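Protein ElaA (Pseudomonas aeruginosa, PDB 1XEB) probably acts as a GNAT-family N-acetyltransferase, moving an acetyl group from acetyl-CoA to an amine. Local coordinates at residues A[57-69]-A[78-92]. Residues are numbered along the deposited sequence; the frame is centred on the assembly and turned at random.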
# COMPACT_ATOMS: atom_id res chain seq x y z
N ASP A 57 2.82 12.56 16.22
CA ASP A 57 3.62 13.75 16.49
C ASP A 57 4.21 14.39 15.23
O ASP A 57 5.42 14.59 15.15
CB ASP A 57 4.75 13.40 17.47
CG ASP A 57 4.23 12.90 18.83
OD1 ASP A 57 3.39 13.59 19.45
OD2 ASP A 57 4.67 11.81 19.28
N GLY A 58 3.36 14.71 14.26
CA GLY A 58 3.85 15.34 13.04
C GLY A 58 4.58 14.45 12.05
O GLY A 58 4.89 14.89 10.94
N GLN A 59 4.85 13.20 12.43
CA GLN A 59 5.55 12.26 11.54
C GLN A 59 4.61 11.19 10.96
O GLN A 59 3.75 10.65 11.66
CB GLN A 59 6.66 11.56 12.32
CG GLN A 59 7.74 12.49 12.86
CD GLN A 59 8.50 13.17 11.74
OE1 GLN A 59 9.23 12.50 10.97
NE2 GLN A 59 8.32 14.48 11.60
N LEU A 60 4.79 10.89 9.67
CA LEU A 60 4.01 9.85 9.00
C LEU A 60 4.81 8.56 9.22
O LEU A 60 5.92 8.42 8.71
CB LEU A 60 3.90 10.14 7.49
CG LEU A 60 2.65 9.63 6.77
CD1 LEU A 60 2.96 9.40 5.28
CD2 LEU A 60 2.19 8.35 7.40
N LEU A 61 4.26 7.62 9.98
CA LEU A 61 5.00 6.40 10.26
C LEU A 61 4.62 5.18 9.41
O LEU A 61 5.42 4.25 9.26
CB LEU A 61 4.87 6.05 11.74
CG LEU A 61 5.33 7.09 12.77
CD1 LEU A 61 5.29 6.45 14.15
CD2 LEU A 61 6.73 7.61 12.45
N ALA A 62 3.41 5.19 8.86
CA ALA A 62 2.97 4.08 8.04
C ALA A 62 2.04 4.58 6.98
O ALA A 62 1.27 5.53 7.21
CB ALA A 62 2.27 3.02 8.89
N TYR A 63 2.10 3.93 5.82
CA TYR A 63 1.28 4.30 4.68
C TYR A 63 1.02 3.14 3.74
O TYR A 63 1.78 2.17 3.69
CB TYR A 63 2.00 5.40 3.90
CG TYR A 63 1.40 5.71 2.55
CD1 TYR A 63 0.41 6.68 2.41
CD2 TYR A 63 1.80 5.01 1.42
CE1 TYR A 63 -0.16 6.95 1.16
CE2 TYR A 63 1.23 5.26 0.18
CZ TYR A 63 0.25 6.23 0.05
OH TYR A 63 -0.29 6.51 -1.19
N LEU A 64 -0.09 3.23 3.02
CA LEU A 64 -0.42 2.27 1.99
C LEU A 64 -1.44 2.95 1.06
O LEU A 64 -2.23 3.81 1.48
CB LEU A 64 -0.95 0.94 2.55
CG LEU A 64 -2.38 0.68 2.99
CD1 LEU A 64 -3.37 0.84 1.83
CD2 LEU A 64 -2.44 -0.73 3.55
N ARG A 65 -1.37 2.58 -0.21
CA ARG A 65 -2.24 3.15 -1.22
C ARG A 65 -3.26 2.15 -1.76
O ARG A 65 -2.97 0.96 -1.95
CB ARG A 65 -1.38 3.67 -2.38
CG ARG A 65 -2.17 4.26 -3.53
CD ARG A 65 -1.24 4.78 -4.61
NE ARG A 65 -0.51 3.71 -5.28
CZ ARG A 65 0.34 3.92 -6.29
NH1 ARG A 65 0.56 5.16 -6.72
NH2 ARG A 65 0.97 2.89 -6.86
N LEU A 66 -4.47 2.66 -2.00
CA LEU A 66 -5.55 1.87 -2.54
C LEU A 66 -5.97 2.42 -3.92
O LEU A 66 -6.40 3.57 -4.04
CB LEU A 66 -6.74 1.90 -1.57
CG LEU A 66 -6.44 1.22 -0.24
CD1 LEU A 66 -7.14 1.91 0.92
CD2 LEU A 66 -6.85 -0.22 -0.31
N LEU A 67 -5.84 1.60 -4.97
CA LEU A 67 -6.25 2.01 -6.31
C LEU A 67 -7.68 1.49 -6.56
O LEU A 67 -7.96 0.32 -6.26
CB LEU A 67 -5.28 1.44 -7.35
CG LEU A 67 -3.86 2.02 -7.44
CD1 LEU A 67 -3.27 2.15 -6.07
CD2 LEU A 67 -2.98 1.12 -8.31
N ASP A 68 -8.56 2.33 -7.09
CA ASP A 68 -9.95 1.92 -7.33
C ASP A 68 -10.11 0.88 -8.43
O ASP A 68 -9.34 0.84 -9.40
CB ASP A 68 -10.86 3.13 -7.64
CG ASP A 68 -10.61 3.75 -9.00
OD1 ASP A 68 -9.97 4.82 -9.03
OD2 ASP A 68 -11.04 3.18 -10.03
N PRO A 69 -11.14 0.03 -8.30
CA PRO A 69 -11.45 -1.05 -9.23
C PRO A 69 -11.83 -0.73 -10.68
O PRO A 69 -11.43 -1.47 -11.58
CB PRO A 69 -12.53 -1.84 -8.48
CG PRO A 69 -13.23 -0.79 -7.71
CD PRO A 69 -12.09 0.04 -7.18
N ILE A 78 -3.95 -2.86 -3.78
CA ILE A 78 -3.25 -2.39 -2.59
C ILE A 78 -1.76 -2.36 -2.94
O ILE A 78 -1.24 -3.32 -3.46
CB ILE A 78 -3.49 -3.35 -1.41
CG1 ILE A 78 -4.81 -3.04 -0.74
CG2 ILE A 78 -2.36 -3.28 -0.41
CD1 ILE A 78 -5.22 -4.09 0.26
N GLY A 79 -1.09 -1.25 -2.66
CA GLY A 79 0.32 -1.16 -2.98
C GLY A 79 1.03 -0.10 -2.15
O GLY A 79 0.41 0.53 -1.29
N ARG A 80 2.31 0.10 -2.43
CA ARG A 80 3.14 1.06 -1.72
C ARG A 80 3.01 0.90 -0.20
O ARG A 80 2.95 1.89 0.55
CB ARG A 80 2.76 2.47 -2.15
CG ARG A 80 3.10 2.79 -3.60
CD ARG A 80 4.60 2.79 -3.79
NE ARG A 80 5.04 3.46 -5.02
CZ ARG A 80 5.00 2.93 -6.23
NH1 ARG A 80 5.43 3.63 -7.28
NH2 ARG A 80 4.52 1.71 -6.41
N VAL A 81 2.96 -0.35 0.25
CA VAL A 81 2.83 -0.67 1.67
C VAL A 81 4.18 -0.37 2.31
O VAL A 81 5.20 -0.96 1.94
CB VAL A 81 2.45 -2.16 1.89
CG1 VAL A 81 2.50 -2.49 3.37
CG2 VAL A 81 1.04 -2.41 1.35
N VAL A 82 4.18 0.56 3.26
CA VAL A 82 5.42 0.98 3.89
C VAL A 82 5.25 1.43 5.34
O VAL A 82 4.19 1.90 5.75
CB VAL A 82 6.06 2.16 3.07
CG1 VAL A 82 5.19 3.40 3.16
CG2 VAL A 82 7.45 2.47 3.57
N SER A 83 6.31 1.28 6.11
CA SER A 83 6.28 1.69 7.50
C SER A 83 7.67 2.25 7.75
O SER A 83 8.65 1.70 7.27
CB SER A 83 6.00 0.49 8.40
OG SER A 83 7.14 -0.35 8.48
N SER A 84 7.74 3.36 8.49
CA SER A 84 9.04 3.97 8.79
C SER A 84 9.97 3.01 9.53
O SER A 84 9.56 2.31 10.46
CB SER A 84 8.84 5.24 9.63
OG SER A 84 10.09 5.87 9.86
N SER A 85 11.23 2.98 9.12
CA SER A 85 12.20 2.07 9.74
C SER A 85 12.26 2.19 11.26
O SER A 85 12.49 1.21 11.95
CB SER A 85 13.60 2.29 9.16
OG SER A 85 14.12 3.57 9.51
N ALA A 86 12.05 3.39 11.78
CA ALA A 86 12.12 3.62 13.22
C ALA A 86 10.96 3.03 14.00
O ALA A 86 11.08 2.75 15.20
CB ALA A 86 12.21 5.12 13.50
N ALA A 87 9.83 2.83 13.31
CA ALA A 87 8.64 2.28 13.95
C ALA A 87 8.36 0.84 13.52
O ALA A 87 7.22 0.40 13.52
CB ALA A 87 7.46 3.16 13.61
N ARG A 88 9.40 0.09 13.17
CA ARG A 88 9.20 -1.28 12.72
C ARG A 88 9.33 -2.36 13.78
O ARG A 88 9.90 -2.14 14.84
CB ARG A 88 10.16 -1.60 11.58
CG ARG A 88 9.85 -0.86 10.31
CD ARG A 88 10.85 -1.18 9.22
NE ARG A 88 10.58 -0.38 8.04
CZ ARG A 88 11.43 -0.23 7.03
NH1 ARG A 88 12.61 -0.85 7.05
NH2 ARG A 88 11.09 0.53 6.00
N GLY A 89 8.79 -3.53 13.45
CA GLY A 89 8.83 -4.65 14.37
C GLY A 89 7.75 -4.57 15.43
O GLY A 89 7.66 -5.45 16.28
N GLN A 90 6.92 -3.53 15.37
CA GLN A 90 5.85 -3.36 16.34
C GLN A 90 4.46 -3.73 15.80
O GLN A 90 3.43 -3.35 16.38
CB GLN A 90 5.82 -1.92 16.85
CG GLN A 90 7.00 -1.56 17.74
CD GLN A 90 7.33 -2.65 18.76
OE1 GLN A 90 8.22 -3.48 18.53
NE2 GLN A 90 6.60 -2.66 19.88
N GLY A 91 4.45 -4.46 14.69
CA GLY A 91 3.20 -4.88 14.08
C GLY A 91 2.41 -3.83 13.30
O GLY A 91 1.19 -3.92 13.22
N LEU A 92 3.08 -2.82 12.74
CA LEU A 92 2.35 -1.82 11.96
C LEU A 92 1.81 -2.50 10.71
O LEU A 92 0.74 -2.15 10.21
CB LEU A 92 3.25 -0.65 11.57
CG LEU A 92 3.14 0.59 12.48
CD1 LEU A 92 4.24 1.58 12.13
CD2 LEU A 92 1.78 1.23 12.31
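The central antiparallel hairpin of the GNAT fold joins strand 59-67 to strand 76-83, where a beta bulge puts Arg80 and Val81 opposite Leu64. To one side of it Tyr63 N bonds Val82 O at 2.9 Å; to the other, Arg65 N reaches Gly79 O at 2.9 Å. Ser84 N extends the ladder, donating to Leu61 O (2.6 Å). Arg80, left-handed within the bulge (phi 50°, psi 40°), turns its side chain to the face carrying Tyr63 and Arg65. With CG anti to the backbone N (chi1 169°), the Tyr63 ring lies alongside it, Arg80 CB in plane at the edge, 3.9 Å from Tyr63 CE2. Arg80 CG covers one face of the Arg65 guanidinium; the two NH2 atoms are 3.8 Å apart, their charges probably offset by Asp41 (Arg65) and Glu39 (Arg80). On the opposite face Leu66 CD2 packs on Ile78 CG1 (3.5 Å) and Ala62 CB on Leu92 CD2 (3.9 Å). As in other GNAT enzymes, the bulge probably splays the strands at the acyl-CoA site, and loop 88-91 fits the pyrophosphate-binding motif. Helix 92-108 covers the Ala62 face, helix 15-32 the Tyr63 face; strand 50-56 flanks strand 59-67, and strand 113-118 runs parallel beside strand 76-83.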